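Local coordinates for DNA mismatch repair protein MutL (Aquifex aeolicus, PDB 6LZI) that binds ADP in the Bergerat fold of its ATPase domain and probably couples ATP binding and hydrolysis to DNA mismatch repair, at residues 30-36 against 48-54; 20-25 against 166-170; 250-255 against 295-299. Residues are numbered along the deposited sequence.

Contact 1: 30-36 against 48-54; sequences AKATKVE and RVKDNGT. With ADP (adenosine-5'-diphosphate), chain H.
One side-chain oxygen, OD1 of N52, takes two consecutive backbone amides: T33 N at 2.8 Å and K34 N at 3.0 Å, while N52 ND2 donates back to T33 OG1 at 3.0 Å. With chi1 of N52 at 67° (p), the amide bridges the open end of the antiparallel hairpin of strands 34-40 and 46-51; the axes of segments 34-36 and 48-51 approach to 4.7 Å at 164°. E36 and K50 are a hydrogen-bonded pair, E36 N to K50 O 2.7 Å and K50 N to E36 O 2.8 Å; V35 and D51 are the non-hydrogen-bonded pair, CA to CA 4.7 Å. Beyond it, N52 N reaches K34 O weakly at 3.4 Å.

Before the strand, K31 at phi/psi 52/45 is the C-prime residue of a Schellman motif closing helix 16-29. A30 O accepts from T54 N at 3.2 Å and packs on G53 CA at 3.4 Å, where a CB on G53 would clash with it. D51 (chi1 p) makes an Asx turn, OD1 to G53 N 2.9 Å, and its OD2 takes ADP N6 at 2.8 Å; A30 CB lies 3.1 Å from ADP N1. On the other face, E36 OE2 makes a salt bridge to R48 NH1 at 3.0 Å and also accepts from R48 NH2 at 3.1 Å; E38 and E136 share that guanidinium.

An aspartate reading the adenine amine is a hallmark of the Bergerat ATP-binding fold. With OD1 engaged by the turn and OD2 also bonded to S27, the carboxylate is fixed as an acceptor for that amine.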
loop_
_atom_site.group_PDB
_atom_site.type_symbol
_atom_site.label_atom_id
_atom_site.label_comp_id
_atom_site.label_asym_id
_atom_site.label_seq_id
_atom_site.Cartn_x
_atom_site.Cartn_y
_atom_site.Cartn_z
ATOM N N ALA A 30 -8.275 7.652 -5.712
ATOM C CA ALA A 30 -8.395 8.357 -6.979
ATOM C C ALA A 30 -8.411 7.423 -8.194
ATOM O O ALA A 30 -8.228 7.895 -9.325
ATOM C CB ALA A 30 -7.270 9.367 -7.128
ATOM N N LYS A 31 -8.723 6.143 -7.968
ATOM C CA LYS A 31 -8.911 5.061 -8.940
ATOM C C LYS A 31 -7.741 4.935 -9.884
ATOM O O LYS A 31 -7.892 4.730 -11.102
ATOM C CB LYS A 31 -10.235 5.155 -9.716
ATOM C CG LYS A 31 -10.926 6.481 -9.868
ATOM C CD LYS A 31 -12.334 6.259 -10.477
ATOM C CE LYS A 31 -12.744 7.317 -11.497
ATOM N NZ LYS A 31 -11.825 7.475 -12.686
ATOM N N ALA A 32 -6.547 4.991 -9.297
ATOM C CA ALA A 32 -5.344 4.698 -10.081
ATOM C C ALA A 32 -5.316 3.227 -10.486
ATOM O O ALA A 32 -5.756 2.343 -9.735
ATOM C CB ALA A 32 -4.116 5.049 -9.244
ATOM N N THR A 33 -4.866 2.934 -11.712
ATOM C CA THR A 33 -4.599 1.526 -12.066
ATOM C C THR A 33 -3.098 1.189 -12.083
ATOM O O THR A 33 -2.724 0.019 -12.265
ATOM C CB THR A 33 -5.210 1.193 -13.442
ATOM O OG1 THR A 33 -4.628 2.046 -14.413
ATOM C CG2 THR A 33 -6.775 1.389 -13.423
ATOM N N LYS A 34 -2.229 2.180 -11.881
ATOM C CA LYS A 34 -0.798 1.959 -11.783
ATOM C C LYS A 34 -0.294 2.858 -10.679
ATOM O O LYS A 34 -0.563 4.068 -10.721
ATOM C CB LYS A 34 -0.130 2.312 -13.124
ATOM C CG LYS A 34 -0.816 1.505 -14.205
ATOM C CD LYS A 34 0.150 0.922 -15.215
ATOM C CE LYS A 34 -0.631 0.010 -16.205
ATOM N NZ LYS A 34 -1.215 0.856 -17.318
ATOM N N VAL A 35 0.290 2.238 -9.647
ATOM C CA VAL A 35 0.862 2.941 -8.514
ATOM C C VAL A 35 2.348 2.621 -8.434
ATOM O O VAL A 35 2.738 1.449 -8.347
ATOM C CB VAL A 35 0.152 2.507 -7.231
ATOM C CG1 VAL A 35 0.853 3.177 -6.014
ATOM C CG2 VAL A 35 -1.370 2.865 -7.282
ATOM N N GLU A 36 3.169 3.653 -8.411
ATOM C CA GLU A 36 4.608 3.442 -8.423
ATOM C C GLU A 36 5.134 4.068 -7.153
ATOM O O GLU A 36 4.841 5.245 -6.893
ATOM C CB GLU A 36 5.211 4.155 -9.619
ATOM C CG GLU A 36 6.714 3.975 -9.749
ATOM C CD GLU A 36 7.203 4.724 -10.986
ATOM O OE1 GLU A 36 6.835 4.271 -12.098
ATOM O OE2 GLU A 36 7.847 5.789 -10.838
ATOM N N ARG A 48 8.461 8.655 -2.698
ATOM C CA ARG A 48 7.780 9.160 -3.887
ATOM C C ARG A 48 6.690 8.167 -4.275
ATOM O O ARG A 48 6.940 6.949 -4.288
ATOM C CB ARG A 48 8.758 9.332 -5.062
ATOM C CG ARG A 48 8.027 9.883 -6.223
ATOM C CD ARG A 48 8.961 10.206 -7.396
ATOM N NE ARG A 48 9.687 9.009 -7.806
ATOM C CZ ARG A 48 9.225 8.115 -8.663
ATOM N NH1 ARG A 48 8.005 8.255 -9.219
ATOM N NH2 ARG A 48 9.982 7.067 -8.953
ATOM N N VAL A 49 5.475 8.683 -4.509
ATOM C CA VAL A 49 4.361 7.853 -4.972
ATOM C C VAL A 49 3.739 8.530 -6.163
ATOM O O VAL A 49 3.268 9.666 -6.069
ATOM C CB VAL A 49 3.325 7.629 -3.853
ATOM C CG1 VAL A 49 2.111 6.768 -4.322
ATOM C CG2 VAL A 49 3.948 6.918 -2.689
ATOM N N LYS A 50 3.680 7.798 -7.248
ATOM C CA LYS A 50 3.215 8.254 -8.522
ATOM C C LYS A 50 2.022 7.376 -8.848
ATOM O O LYS A 50 2.099 6.147 -8.704
ATOM C CB LYS A 50 4.260 8.069 -9.563
ATOM C CG LYS A 50 3.826 8.652 -10.963
ATOM C CD LYS A 50 5.034 8.349 -11.833
ATOM C CE LYS A 50 4.869 8.909 -13.250
ATOM N NZ LYS A 50 3.877 8.024 -13.884
ATOM N N ASP A 51 0.986 8.003 -9.374
ATOM C CA ASP A 51 -0.195 7.274 -9.834
ATOM C C ASP A 51 -0.756 7.900 -11.107
ATOM O O ASP A 51 -0.439 9.060 -11.472
ATOM C CB ASP A 51 -1.282 7.223 -8.707
ATOM C CG ASP A 51 -1.988 8.542 -8.468
ATOM O OD1 ASP A 51 -2.526 9.177 -9.446
ATOM O OD2 ASP A 51 -1.969 9.004 -7.271
ATOM N N ASN A 52 -1.588 7.099 -11.804
ATOM C CA ASN A 52 -2.256 7.514 -13.023
ATOM C C ASN A 52 -3.762 7.659 -12.788
ATOM O O ASN A 52 -4.556 7.374 -13.682
ATOM C CB ASN A 52 -1.978 6.501 -14.154
ATOM C CG ASN A 52 -2.626 5.134 -13.870
ATOM O OD1 ASN A 52 -3.088 4.872 -12.742
ATOM N ND2 ASN A 52 -2.726 4.271 -14.900
ATOM N N GLY A 53 -4.136 8.097 -11.601
ATOM C CA GLY A 53 -5.524 8.352 -11.277
ATOM C C GLY A 53 -6.025 9.649 -11.875
ATOM O O GLY A 53 -5.416 10.274 -12.749
ATOM N N THR A 54 -7.139 10.096 -11.333
ATOM C CA THR A 54 -7.846 11.200 -11.959
ATOM C C THR A 54 -7.168 12.542 -11.749
ATOM O O THR A 54 -7.578 13.526 -12.359
ATOM C CB THR A 54 -9.276 11.282 -11.389
ATOM O OG1 THR A 54 -9.207 11.837 -10.070
ATOM C CG2 THR A 54 -9.823 9.935 -11.260
HETATM P PB ADP H . -8.403 12.311 2.661
HETATM O O1B ADP H . -7.805 11.383 1.659
HETATM O O2B ADP H . -9.588 13.121 2.073
HETATM O O3B ADP H . -8.821 11.591 3.924
HETATM P PA ADP H . -5.817 13.507 2.352
HETATM O O1A ADP H . -5.092 14.585 3.105
HETATM O O2A ADP H . -5.113 12.195 2.289
HETATM O O3A ADP H . -7.301 13.388 3.080
HETATM O "O5'" ADP H . -5.989 13.930 0.802
HETATM C "C5'" ADP H . -6.801 15.101 0.702
HETATM C "C4'" ADP H . -7.511 15.145 -0.648
HETATM O "O4'" ADP H . -6.556 15.329 -1.662
HETATM C "C3'" ADP H . -8.291 13.909 -1.048
HETATM O "O3'" ADP H . -9.661 14.027 -0.577
HETATM C "C2'" ADP H . -8.273 13.989 -2.562
HETATM O "O2'" ADP H . -9.349 14.932 -2.880
HETATM C "C1'" ADP H . -6.967 14.687 -2.852
HETATM N N9 ADP H . -5.898 13.759 -3.198
HETATM C C8 ADP H . -4.836 13.384 -2.433
HETATM N N7 ADP H . -4.031 12.521 -3.106
HETATM C C5 ADP H . -4.636 12.346 -4.310
HETATM C C6 ADP H . -4.290 11.542 -5.485
HETATM N N6 ADP H . -3.181 10.752 -5.467
HETATM N N1 ADP H . -5.132 11.605 -6.554
HETATM C C2 ADP H . -6.276 12.404 -6.497
HETATM N N3 ADP H . -6.634 13.175 -5.472
HETATM C C4 ADP H . -5.819 13.170 -4.382
#

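Contact 2: 20-25 against 166-170; sequences VKELVE and LIKEY
Beside the nucleotide pocket of the Bergerat fold, helix 16-29, which carries the pocket residues N26 and S27, lies next to helix 156-173 on one face of the large sheet. The segments 20-25 and 166-170 run in roughly the same direction, their axes 10.9 Å apart at closest and crossing at -27°; the CA atoms of K21 and L166 are 7.2 Å apart, those of V24 and Y170 8.4 Å.

V20 and V24, one turn apart and both with chi1 t, point toward the partner. V20 CG1 meets L166 CD2 at 3.6 Å and I167 CD1 at 3.7 Å; V24 CG2 lies 4.0 Å from I167 CD1. Y170 (chi1 -80°, m) lays its ring against V24, whose CG1 sits 3.7 Å from the ring centroid and 10° off the normal, a CH-pi contact. The phenol continues past it, bringing Y170 OH to 3.3 Å from K21 CG and 3.8 Å from E25 CB.

At the polar edge, K21 NZ makes salt bridges to E22 OE1 at 2.9 Å and, weakly, to E25 OE2 at 3.3 Å. A water donates to E25 OE2 at 2.6 Å and hydrogen-bonds to Y170 OH at 3.0 Å. The nearest atom of the E25 side chain is about 4 Å from the magnesium; the chemistry thus runs from an aliphatic seam against the sheet to a charged, hydrated edge beside metal and nucleotide.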
loop_
_atom_site.group_PDB
_atom_site.type_symbol
_atom_site.label_atom_id
_atom_site.label_comp_id
_atom_site.label_asym_id
_atom_site.label_seq_id
_atom_site.Cartn_x
_atom_site.Cartn_y
_atom_site.Cartn_z
ATOM N N VAL A 20 3.880 6.184 3.171
ATOM C CA VAL A 20 3.561 5.394 1.985
ATOM C C VAL A 20 2.116 4.957 2.047
ATOM O O VAL A 20 1.389 5.039 1.074
ATOM C CB VAL A 20 4.462 4.163 1.935
ATOM C CG1 VAL A 20 4.128 3.245 0.753
ATOM C CG2 VAL A 20 5.909 4.611 1.816
ATOM N N LYS A 21 1.662 4.614 3.254
ATOM C CA LYS A 21 0.301 4.107 3.385
ATOM C C LYS A 21 -0.690 5.183 2.949
ATOM O O LYS A 21 -1.643 4.938 2.153
ATOM C CB LYS A 21 0.050 3.710 4.850
ATOM C CG LYS A 21 -1.373 3.224 5.109
ATOM C CD LYS A 21 -2.259 4.366 5.604
ATOM C CE LYS A 21 -3.524 3.851 6.212
ATOM N NZ LYS A 21 -4.399 5.019 6.491
ATOM N N GLU A 22 -0.517 6.378 3.515
ATOM C CA GLU A 22 -1.449 7.463 3.225
ATOM C C GLU A 22 -1.386 7.814 1.782
ATOM O O GLU A 22 -2.435 8.024 1.171
ATOM C CB GLU A 22 -1.192 8.692 4.059
ATOM C CG GLU A 22 -1.289 8.395 5.543
ATOM C CD GLU A 22 -2.714 8.084 5.992
ATOM O OE1 GLU A 22 -2.912 7.423 7.048
ATOM O OE2 GLU A 22 -3.657 8.447 5.279
ATOM N N LEU A 23 -0.168 7.828 1.189
ATOM C CA LEU A 23 -0.145 8.203 -0.231
ATOM C C LEU A 23 -0.801 7.136 -1.113
ATOM O O LEU A 23 -1.565 7.466 -2.017
ATOM C CB LEU A 23 1.298 8.494 -0.703
ATOM C CG LEU A 23 1.809 9.688 0.118
ATOM C CD1 LEU A 23 3.331 9.894 -0.316
ATOM C CD2 LEU A 23 1.061 10.975 0.068
ATOM N N VAL A 24 -0.503 5.847 -0.882
ATOM C CA VAL A 24 -1.043 4.830 -1.777
ATOM C C VAL A 24 -2.544 4.745 -1.560
ATOM O O VAL A 24 -3.314 4.551 -2.497
ATOM C CB VAL A 24 -0.343 3.494 -1.469
ATOM C CG1 VAL A 24 -1.056 2.349 -2.100
ATOM C CG2 VAL A 24 1.194 3.559 -1.904
ATOM N N GLU A 25 -2.988 4.948 -0.324
ATOM C CA GLU A 25 -4.439 5.006 -0.112
ATOM C C GLU A 25 -5.069 6.095 -0.974
ATOM O O GLU A 25 -6.123 5.853 -1.593
ATOM C CB GLU A 25 -4.767 5.210 1.382
ATOM C CG GLU A 25 -6.261 5.397 1.667
ATOM C CD GLU A 25 -6.555 5.471 3.164
ATOM O OE1 GLU A 25 -7.119 6.489 3.690
ATOM O OE2 GLU A 25 -6.263 4.463 3.820
ATOM N N LEU A 166 3.896 -3.543 3.402
ATOM C CA LEU A 166 2.727 -2.710 3.110
ATOM C C LEU A 166 2.314 -2.779 1.654
ATOM O O LEU A 166 1.127 -2.854 1.355
ATOM C CB LEU A 166 3.006 -1.252 3.499
ATOM C CG LEU A 166 1.866 -0.288 3.179
ATOM C CD1 LEU A 166 0.705 -0.497 4.194
ATOM C CD2 LEU A 166 2.331 1.194 3.117
ATOM N N ILE A 167 3.268 -2.670 0.724
ATOM C CA ILE A 167 2.864 -2.682 -0.698
ATOM C C ILE A 167 2.338 -4.063 -1.085
ATOM O O ILE A 167 1.368 -4.179 -1.831
ATOM C CB ILE A 167 4.022 -2.260 -1.619
ATOM C CG1 ILE A 167 4.497 -0.842 -1.260
ATOM C CG2 ILE A 167 3.522 -2.408 -3.092
ATOM C CD1 ILE A 167 3.403 0.254 -1.325
ATOM N N LYS A 168 2.918 -5.130 -0.513
ATOM C CA LYS A 168 2.356 -6.459 -0.740
ATOM C C LYS A 168 0.924 -6.523 -0.264
ATOM O O LYS A 168 0.065 -7.109 -0.933
ATOM C CB LYS A 168 3.205 -7.536 -0.048
ATOM C CG LYS A 168 4.537 -7.731 -0.750
ATOM C CD LYS A 168 5.419 -8.733 0.008
ATOM C CE LYS A 168 6.777 -8.829 -0.766
ATOM N NZ LYS A 168 7.569 -10.013 -0.337
ATOM N N GLU A 169 0.650 -5.896 0.877
ATOM C CA GLU A 169 -0.696 -5.945 1.452
ATOM C C GLU A 169 -1.708 -5.238 0.574
ATOM O O GLU A 169 -2.816 -5.744 0.353
ATOM C CB GLU A 169 -0.621 -5.336 2.832
ATOM C CG GLU A 169 -1.886 -5.066 3.580
ATOM C CD GLU A 169 -1.520 -4.576 4.981
ATOM O OE1 GLU A 169 -1.605 -3.345 5.210
ATOM O OE2 GLU A 169 -1.098 -5.423 5.806
ATOM N N TYR A 170 -1.354 -4.065 0.063
ATOM C CA TYR A 170 -2.209 -3.403 -0.922
ATOM C C TYR A 170 -2.294 -4.204 -2.233
ATOM O O TYR A 170 -3.343 -4.255 -2.904
ATOM C CB TYR A 170 -1.611 -2.038 -1.257
ATOM C CG TYR A 170 -1.903 -0.973 -0.256
ATOM C CD1 TYR A 170 -3.152 -0.517 -0.104
ATOM C CD2 TYR A 170 -0.881 -0.365 0.474
ATOM C CE1 TYR A 170 -3.444 0.482 0.764
ATOM C CE2 TYR A 170 -1.161 0.673 1.375
ATOM C CZ TYR A 170 -2.468 1.062 1.508
ATOM O OH TYR A 170 -2.839 2.113 2.327
HETATM O O HOH W 1 -5.844 2.096 2.752
#

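Contact 3: 250-255 against 295-299; sequences FLRKVF and VRELA
Helix 250-254 and helix 295-298 lie side by side on the mixed sheet of the second domain of the ATPase region, which has the ribosomal-protein-S5-like fold usual in MutL proteins. Backbone bonds four residues back run from V254 N to F250 O at 2.9 Å, F255 N to L251 O at 2.8 Å and A299 N to V295 O at 2.9 Å. Across the gap the CA atoms of L251 and V295 are 7.9 Å apart, and those of V254 and R296 close to 6.0 Å.

V295 (chi1 t) points toward the other helix, and its CG1 is the common meeting point of three side chains: F250 CE1 approaches it at 3.7 Å near the plane of the ring, L251 CD2 at 3.8 Å and V254 CG2 at 4.4 Å. V254 (chi1 m) also sets CG2 3.7 Å from A299 CB and CG1 3.8 Å from R296 CB. F255, with chi1 -47° (m), swings its ring back to the second helix. A299 CB sits over its face, 3.8 Å from the centroid and 23° off the normal, a CH-pi contact, while L298 CD1 meets the ring edge at 3.5 Å from CZ.

L251, F255, V295 and L298 also pack onto the sheet, for instance L251 on V235 and L298 on A222. Toward solvent, R296 (chi1 100°, between wells) brings NH1 to 3.2 Å from F250 CE2 and lays one face of its guanidinium on V254 CG1. A single water ties the carbonyls together, donating to V254 O and A299 O, both at 2.8 Å.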
loop_
_atom_site.group_PDB
_atom_site.type_symbol
_atom_site.label_atom_id
_atom_site.label_comp_id
_atom_site.label_asym_id
_atom_site.label_seq_id
_atom_site.Cartn_x
_atom_site.Cartn_y
_atom_site.Cartn_z
ATOM N N PHE A 250 -5.085 -19.508 15.016
ATOM C CA PHE A 250 -6.068 -20.516 14.638
ATOM C C PHE A 250 -5.844 -20.992 13.208
ATOM O O PHE A 250 -6.091 -22.164 12.899
ATOM C CB PHE A 250 -7.476 -19.950 14.808
ATOM C CG PHE A 250 -8.577 -20.924 14.478
ATOM C CD1 PHE A 250 -9.023 -21.076 13.174
ATOM C CD2 PHE A 250 -9.180 -21.669 15.478
ATOM C CE1 PHE A 250 -10.035 -21.964 12.872
ATOM C CE2 PHE A 250 -10.197 -22.554 15.183
ATOM C CZ PHE A 250 -10.633 -22.707 13.881
ATOM N N LEU A 251 -5.411 -20.092 12.312
ATOM C CA LEU A 251 -5.005 -20.525 10.974
ATOM C C LEU A 251 -3.756 -21.394 11.045
ATOM O O LEU A 251 -3.634 -22.387 10.328
ATOM C CB LEU A 251 -4.753 -19.313 10.065
ATOM C CG LEU A 251 -5.887 -18.393 9.633
ATOM C CD1 LEU A 251 -5.272 -17.185 8.932
ATOM C CD2 LEU A 251 -6.885 -19.113 8.707
ATOM N N ARG A 252 -2.816 -21.045 11.920
ATOM C CA ARG A 252 -1.695 -21.932 12.185
ATOM C C ARG A 252 -2.175 -23.289 12.697
ATOM O O ARG A 252 -1.687 -24.335 12.256
ATOM C CB ARG A 252 -0.755 -21.273 13.198
ATOM C CG ARG A 252 0.578 -21.975 13.408
ATOM C CD ARG A 252 1.511 -21.113 14.269
ATOM N NE ARG A 252 1.937 -19.883 13.594
ATOM C CZ ARG A 252 1.504 -18.656 13.900
ATOM N NH1 ARG A 252 0.618 -18.484 14.870
ATOM N NH2 ARG A 252 1.956 -17.602 13.222
ATOM N N LYS A 253 -3.177 -23.293 13.575
ATOM C CA LYS A 253 -3.621 -24.553 14.152
ATOM C C LYS A 253 -4.366 -25.441 13.143
ATOM O O LYS A 253 -4.163 -26.661 13.130
ATOM C CB LYS A 253 -4.479 -24.297 15.387
ATOM C CG LYS A 253 -4.278 -25.405 16.406
ATOM C CD LYS A 253 -2.763 -25.637 16.549
ATOM C CE LYS A 253 -2.400 -26.787 17.476
ATOM N NZ LYS A 253 -0.912 -26.927 17.544
ATOM N N VAL A 254 -5.241 -24.878 12.298
ATOM C CA VAL A 254 -5.986 -25.747 11.377
ATOM C C VAL A 254 -5.281 -25.938 10.028
ATOM O O VAL A 254 -5.592 -26.901 9.305
ATOM C CB VAL A 254 -7.432 -25.258 11.149
ATOM C CG1 VAL A 254 -8.198 -25.194 12.473
ATOM C CG2 VAL A 254 -7.487 -23.904 10.385
ATOM N N PHE A 255 -4.376 -25.034 9.654
ATOM C CA PHE A 255 -3.349 -25.258 8.631
ATOM C C PHE A 255 -2.049 -25.106 9.458
ATOM O O PHE A 255 -1.294 -26.018 9.775
ATOM C CB PHE A 255 -3.374 -24.190 7.479
ATOM C CG PHE A 255 -4.746 -23.877 6.889
ATOM C CD1 PHE A 255 -5.239 -24.585 5.799
ATOM C CD2 PHE A 255 -5.526 -22.849 7.399
ATOM C CE1 PHE A 255 -6.495 -24.264 5.225
ATOM C CE2 PHE A 255 -6.772 -22.550 6.856
ATOM C CZ PHE A 255 -7.250 -23.243 5.745
ATOM N N VAL A 295 -13.949 -21.377 9.289
ATOM C CA VAL A 295 -12.552 -21.436 8.878
ATOM C C VAL A 295 -12.019 -22.857 8.987
ATOM O O VAL A 295 -11.354 -23.353 8.075
ATOM C CB VAL A 295 -11.710 -20.449 9.704
ATOM C CG1 VAL A 295 -10.249 -20.641 9.417
ATOM C CG2 VAL A 295 -12.123 -19.019 9.407
ATOM N N ARG A 296 -12.280 -23.536 10.120
ATOM C CA ARG A 296 -11.827 -24.921 10.224
ATOM C C ARG A 296 -12.598 -25.834 9.269
ATOM O O ARG A 296 -12.043 -26.816 8.782
ATOM C CB ARG A 296 -11.895 -25.402 11.681
ATOM C CG ARG A 296 -13.086 -26.248 12.108
ATOM C CD ARG A 296 -13.016 -26.583 13.639
ATOM N NE ARG A 296 -11.798 -27.322 14.004
ATOM C CZ ARG A 296 -10.819 -26.855 14.782
ATOM N NH1 ARG A 296 -10.901 -25.640 15.314
ATOM N NH2 ARG A 296 -9.751 -27.607 15.035
ATOM N N GLU A 297 -13.851 -25.505 8.950
ATOM C CA GLU A 297 -14.557 -26.198 7.877
ATOM C C GLU A 297 -13.858 -25.978 6.534
ATOM O O GLU A 297 -13.643 -26.923 5.761
ATOM C CB GLU A 297 -16.016 -25.717 7.843
ATOM C CG GLU A 297 -16.795 -25.973 6.542
ATOM C CD GLU A 297 -18.296 -25.839 6.743
ATOM O OE1 GLU A 297 -19.061 -26.260 5.854
ATOM O OE2 GLU A 297 -18.716 -25.336 7.806
ATOM N N LEU A 298 -13.477 -24.730 6.269
ATOM C CA LEU A 298 -12.687 -24.377 5.096
ATOM C C LEU A 298 -11.384 -25.178 5.015
ATOM O O LEU A 298 -10.973 -25.609 3.927
ATOM C CB LEU A 298 -12.418 -22.882 5.162
ATOM C CG LEU A 298 -11.696 -22.047 4.129
ATOM C CD1 LEU A 298 -10.210 -22.338 4.153
ATOM C CD2 LEU A 298 -12.291 -22.246 2.761
ATOM N N ALA A 299 -10.710 -25.381 6.154
ATOM C CA ALA A 299 -9.416 -26.057 6.154
ATOM C C ALA A 299 -9.492 -27.521 5.738
ATOM O O ALA A 299 -8.441 -28.152 5.566
ATOM C CB ALA A 299 -8.750 -25.954 7.535
HETATM O O HOH W 2 -6.052 -28.441 7.027
#

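How the contacts relate
Contacts 1 and 2 belong to one unit: helix 16-29 is followed by strand 34-40, contact 1 is nested in the loop that contact 2 closes, and V24 of 20-25 packs on both V35 and V49. All three contacts are partly buried; the centre of contact 2 lies about 1 Å from that of the chain, and contact 3 is farthest out. Contact 1 is the polar one, built on backbone, asparagine and carboxylate bonds beside the adenine; contact 2 is aliphatic and aromatic, with a charged edge near magnesium. Contact 3, on a different sheet in the second, S5-like domain, relies on apolar side chains, an arginine laid along them and a bridging water.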